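Local coordinates for protein pyruvate carboxylase n-terminal domain (PDB 1ULZ) that forms the biotin carboxylase subunit of pyruvate carboxylase, an enzyme chain built around an ATP-grasp domain and paired with a second copy of itself, at residues S350-P360 and A405-K415. The protein carries 1 engineered substitution. Residues are numbered along the deposited sequence; the frame is centred on the assembly and turned at random.
Sequences STRVIERYYVP and ALETYEITGVK. Unlike the reference sequence in segment 350-360: Arg352 (reference Gly). Unlike the reference sequence in segment 405-415: Ala405 (reference Val).
Tyr358 and Glu410 are joined through their backbones, Tyr358 N reaching Glu410 O at 2.9 Å. Thr412 N donates to Arg356 O, and Glu355 N donates to Thr412 O at 2.7 Å, nearly straight at 174°. Thr412 holds the 350-360 segment with a third bond, this one from its side chain: with chi1 63°, its OG1 sits between its own backbone N and carbonyl carbon and accepts from Arg356 N at 2.8 Å. Tyr357 and Ile411 form the non-hydrogen-bonded pair of this two-stranded antiparallel ribbon in the biotin carboxylase C-terminal domain, where 410-411 follows helix 395-407. Their side chains run alongside each other on one face, Tyr357 CD2 lying 3.7 Å from Ile411 CG1. Further along, the rings of Tyr357 and Tyr409 meet obliquely, planes 54° apart, and Tyr357 OH and Tyr409 OH are hydrogen-bonded at 2.8 Å; Tyr357 OH also bonds His369. Pro360 lies over one face of the Tyr409 ring, a CH-pi contact with CD 3.6 Å from the centroid. Glu410, on the other face with Tyr358, reaches to Arg356 in a salt bridge: Glu410 OE1 stands over the guanidinium, 2.7 Å from Arg356 NE, and a water placed close to both Glu410 OE1 and Arg356 NH2 may bridge them, while Glu410 OE2 salt-bridges Arg40 of the second subunit. Tyr358 OH likewise crosses to that subunit, bonding its His369 O.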
loop_
_atom_site.group_PDB
_atom_site.type_symbol
_atom_site.label_atom_id
_atom_site.label_comp_id
_atom_site.label_asym_id
_atom_site.label_seq_id
_atom_site.Cartn_x
_atom_site.Cartn_y
_atom_site.Cartn_z
ATOM N N SER A 350 0.730 28.075 1.470
ATOM C CA SER A 350 -0.147 28.453 0.365
ATOM C C SER A 350 -1.557 28.169 0.852
ATOM O O SER A 350 -2.067 27.061 0.663
ATOM C CB SER A 350 0.110 27.585 -0.883
ATOM O OG SER A 350 1.492 27.401 -1.150
ATOM N N THR A 351 -2.193 29.154 1.478
ATOM C CA THR A 351 -3.544 28.964 1.994
ATOM C C THR A 351 -4.602 29.040 0.901
ATOM O O THR A 351 -5.499 29.892 0.954
ATOM C CB THR A 351 -3.892 30.028 3.046
ATOM O OG1 THR A 351 -3.974 31.309 2.405
ATOM C CG2 THR A 351 -2.830 30.065 4.139
ATOM N N ARG A 352 -4.517 28.155 -0.088
ATOM C CA ARG A 352 -5.498 28.181 -1.158
ATOM C C ARG A 352 -6.267 26.874 -1.330
ATOM O O ARG A 352 -6.308 26.041 -0.420
ATOM C CB ARG A 352 -4.826 28.588 -2.470
ATOM C CG ARG A 352 -4.225 29.985 -2.401
ATOM C CD ARG A 352 -4.375 30.732 -3.720
ATOM N NE ARG A 352 -3.678 30.073 -4.820
ATOM C CZ ARG A 352 -3.610 30.564 -6.057
ATOM N NH1 ARG A 352 -4.198 31.723 -6.347
ATOM N NH2 ARG A 352 -2.958 29.900 -7.005
ATOM N N VAL A 353 -6.884 26.701 -2.495
ATOM C CA VAL A 353 -7.682 25.509 -2.753
ATOM C C VAL A 353 -7.097 24.628 -3.855
ATOM O O VAL A 353 -6.673 25.122 -4.896
ATOM C CB VAL A 353 -9.113 25.913 -3.137
ATOM C CG1 VAL A 353 -10.002 24.693 -3.209
ATOM C CG2 VAL A 353 -9.650 26.922 -2.123
ATOM N N ILE A 354 -7.077 23.320 -3.614
ATOM C CA ILE A 354 -6.546 22.374 -4.588
ATOM C C ILE A 354 -7.509 22.195 -5.760
ATOM O O ILE A 354 -8.706 21.990 -5.566
ATOM C CB ILE A 354 -6.271 20.994 -3.929
ATOM C CG1 ILE A 354 -5.067 21.108 -2.992
ATOM C CG2 ILE A 354 -6.022 19.928 -4.989
ATOM C CD1 ILE A 354 -4.658 19.795 -2.370
ATOM N N GLU A 355 -6.977 22.295 -6.975
ATOM C CA GLU A 355 -7.775 22.130 -8.185
ATOM C C GLU A 355 -7.550 20.716 -8.725
ATOM O O GLU A 355 -8.337 19.816 -8.439
ATOM C CB GLU A 355 -7.382 23.191 -9.217
ATOM C CG GLU A 355 -7.399 24.593 -8.623
ATOM C CD GLU A 355 -7.074 25.682 -9.627
ATOM O OE1 GLU A 355 -6.499 25.370 -10.697
ATOM O OE2 GLU A 355 -7.382 26.863 -9.332
ATOM N N ARG A 356 -6.486 20.495 -9.489
ATOM C CA ARG A 356 -6.248 19.143 -9.987
ATOM C C ARG A 356 -5.597 18.348 -8.859
ATOM O O ARG A 356 -4.817 18.885 -8.074
ATOM C CB ARG A 356 -5.376 19.170 -11.248
ATOM C CG ARG A 356 -5.971 20.079 -12.323
ATOM C CD ARG A 356 -5.611 19.691 -13.754
ATOM N NE ARG A 356 -4.202 19.886 -14.071
ATOM C CZ ARG A 356 -3.734 20.092 -15.303
ATOM N NH1 ARG A 356 -4.565 20.138 -16.341
ATOM N NH2 ARG A 356 -2.427 20.249 -15.503
ATOM N N TYR A 357 -5.951 17.074 -8.753
ATOM C CA TYR A 357 -5.417 16.236 -7.689
ATOM C C TYR A 357 -5.460 14.766 -8.082
ATOM O O TYR A 357 -6.536 14.178 -8.192
ATOM C CB TYR A 357 -6.230 16.462 -6.400
ATOM C CG TYR A 357 -5.651 15.804 -5.156
ATOM C CD1 TYR A 357 -6.290 14.726 -4.550
ATOM C CD2 TYR A 357 -4.458 16.250 -4.603
ATOM C CE1 TYR A 357 -5.757 14.117 -3.438
ATOM C CE2 TYR A 357 -3.913 15.643 -3.487
ATOM C CZ TYR A 357 -4.563 14.576 -2.910
ATOM O OH TYR A 357 -4.003 13.949 -1.816
ATOM N N TYR A 358 -4.285 14.185 -8.323
ATOM C CA TYR A 358 -4.191 12.773 -8.673
ATOM C C TYR A 358 -3.238 12.081 -7.709
ATOM O O TYR A 358 -2.078 12.469 -7.565
ATOM C CB TYR A 358 -3.715 12.578 -10.120
ATOM C CG TYR A 358 -3.446 11.127 -10.453
ATOM C CD1 TYR A 358 -2.152 10.613 -10.416
ATOM C CD2 TYR A 358 -4.491 10.252 -10.741
ATOM C CE1 TYR A 358 -1.902 9.273 -10.652
ATOM C CE2 TYR A 358 -4.254 8.908 -10.976
ATOM C CZ TYR A 358 -2.956 8.422 -10.928
ATOM O OH TYR A 358 -2.715 7.082 -11.122
ATOM N N VAL A 359 -3.747 11.049 -7.050
ATOM C CA VAL A 359 -2.987 10.295 -6.066
ATOM C C VAL A 359 -2.326 9.070 -6.681
ATOM O O VAL A 359 -2.987 8.238 -7.296
ATOM C CB VAL A 359 -3.910 9.824 -4.914
ATOM C CG1 VAL A 359 -3.092 9.135 -3.836
ATOM C CG2 VAL A 359 -4.666 11.007 -4.336
ATOM N N PRO A 360 -0.998 8.954 -6.534
ATOM C CA PRO A 360 -0.276 7.806 -7.087
ATOM C C PRO A 360 -0.566 6.547 -6.286
ATOM O O PRO A 360 -0.863 6.618 -5.089
ATOM C CB PRO A 360 1.185 8.232 -6.990
ATOM C CG PRO A 360 1.200 9.119 -5.780
ATOM C CD PRO A 360 -0.067 9.944 -5.968
ATOM N N ALA A 405 6.850 7.941 -7.564
ATOM C CA ALA A 405 5.531 8.253 -7.024
ATOM C C ALA A 405 5.341 9.775 -7.021
ATOM O O ALA A 405 4.308 10.280 -7.455
ATOM C CB ALA A 405 5.399 7.696 -5.609
ATOM N N LEU A 406 6.351 10.495 -6.537
ATOM C CA LEU A 406 6.306 11.956 -6.485
ATOM C C LEU A 406 6.133 12.570 -7.875
ATOM O O LEU A 406 5.365 13.508 -8.045
ATOM C CB LEU A 406 7.585 12.509 -5.838
ATOM C CG LEU A 406 7.736 12.277 -4.326
ATOM C CD1 LEU A 406 9.146 12.641 -3.870
ATOM C CD2 LEU A 406 6.702 13.100 -3.583
ATOM N N GLU A 407 6.847 12.032 -8.864
ATOM C CA GLU A 407 6.762 12.540 -10.227
ATOM C C GLU A 407 5.373 12.334 -10.841
ATOM O O GLU A 407 5.021 12.995 -11.809
ATOM C CB GLU A 407 7.839 11.886 -11.118
ATOM C CG GLU A 407 9.279 12.252 -10.723
ATOM C CD GLU A 407 10.338 11.637 -11.624
ATOM O OE1 GLU A 407 10.073 10.591 -12.249
ATOM O OE2 GLU A 407 11.456 12.191 -11.693
ATOM N N THR A 408 4.577 11.432 -10.272
ATOM C CA THR A 408 3.242 11.182 -10.807
ATOM C C THR A 408 2.136 11.795 -9.953
ATOM O O THR A 408 0.957 11.625 -10.249
ATOM C CB THR A 408 2.955 9.671 -10.925
ATOM O OG1 THR A 408 2.949 9.081 -9.617
ATOM C CG2 THR A 408 4.009 8.991 -11.779
ATOM N N TYR A 409 2.519 12.508 -8.898
ATOM C CA TYR A 409 1.551 13.124 -7.988
ATOM C C TYR A 409 1.148 14.506 -8.487
ATOM O O TYR A 409 1.883 15.475 -8.293
ATOM C CB TYR A 409 2.170 13.236 -6.591
ATOM C CG TYR A 409 1.202 13.157 -5.423
ATOM C CD1 TYR A 409 1.605 12.598 -4.213
ATOM C CD2 TYR A 409 -0.095 13.639 -5.518
ATOM C CE1 TYR A 409 0.748 12.516 -3.134
ATOM C CE2 TYR A 409 -0.968 13.565 -4.431
ATOM C CZ TYR A 409 -0.535 12.997 -3.244
ATOM O OH TYR A 409 -1.379 12.899 -2.164
ATOM N N GLU A 410 -0.014 14.607 -9.124
ATOM C CA GLU A 410 -0.454 15.905 -9.624
ATOM C C GLU A 410 -1.265 16.685 -8.590
ATOM O O GLU A 410 -2.200 16.161 -7.992
ATOM C CB GLU A 410 -1.298 15.761 -10.895
ATOM C CG GLU A 410 -1.571 17.116 -11.554
ATOM C CD GLU A 410 -2.449 17.045 -12.795
ATOM O OE1 GLU A 410 -2.316 17.936 -13.659
ATOM O OE2 GLU A 410 -3.280 16.125 -12.910
ATOM N N ILE A 411 -0.888 17.939 -8.386
ATOM C CA ILE A 411 -1.577 18.828 -7.457
ATOM C C ILE A 411 -1.446 20.259 -7.982
ATOM O O ILE A 411 -0.331 20.754 -8.152
ATOM C CB ILE A 411 -0.949 18.797 -6.040
ATOM C CG1 ILE A 411 -1.034 17.395 -5.441
ATOM C CG2 ILE A 411 -1.659 19.795 -5.142
ATOM C CD1 ILE A 411 -0.532 17.315 -4.012
ATOM N N THR A 412 -2.572 20.912 -8.262
ATOM C CA THR A 412 -2.538 22.299 -8.727
ATOM C C THR A 412 -3.461 23.156 -7.868
ATOM O O THR A 412 -4.324 22.637 -7.159
ATOM C CB THR A 412 -2.967 22.445 -10.212
ATOM O OG1 THR A 412 -4.331 22.035 -10.369
ATOM C CG2 THR A 412 -2.070 21.607 -11.109
ATOM N N GLY A 413 -3.274 24.468 -7.941
ATOM C CA GLY A 413 -4.087 25.386 -7.164
ATOM C C GLY A 413 -3.282 25.933 -6.002
ATOM O O GLY A 413 -3.612 26.973 -5.433
ATOM N N VAL A 414 -2.209 25.225 -5.661
ATOM C CA VAL A 414 -1.337 25.608 -4.558
ATOM C C VAL A 414 0.078 25.118 -4.825
ATOM O O VAL A 414 0.283 24.161 -5.580
ATOM C CB VAL A 414 -1.796 24.967 -3.222
ATOM C CG1 VAL A 414 -3.185 25.451 -2.853
ATOM C CG2 VAL A 414 -1.794 23.442 -3.350
ATOM N N LYS A 415 1.054 25.780 -4.212
ATOM C CA LYS A 415 2.442 25.371 -4.355
ATOM C C LYS A 415 2.631 24.274 -3.318
ATOM O O LYS A 415 1.993 24.300 -2.267
ATOM C CB LYS A 415 3.387 26.537 -4.052
ATOM C CG LYS A 415 3.243 27.723 -5.006
ATOM C CD LYS A 415 4.401 28.706 -4.851
ATOM C CE LYS A 415 4.262 29.866 -5.823
ATOM N NZ LYS A 415 4.202 29.402 -7.243
HETATM O O HOH W 1 -0.561 19.634 -13.954
#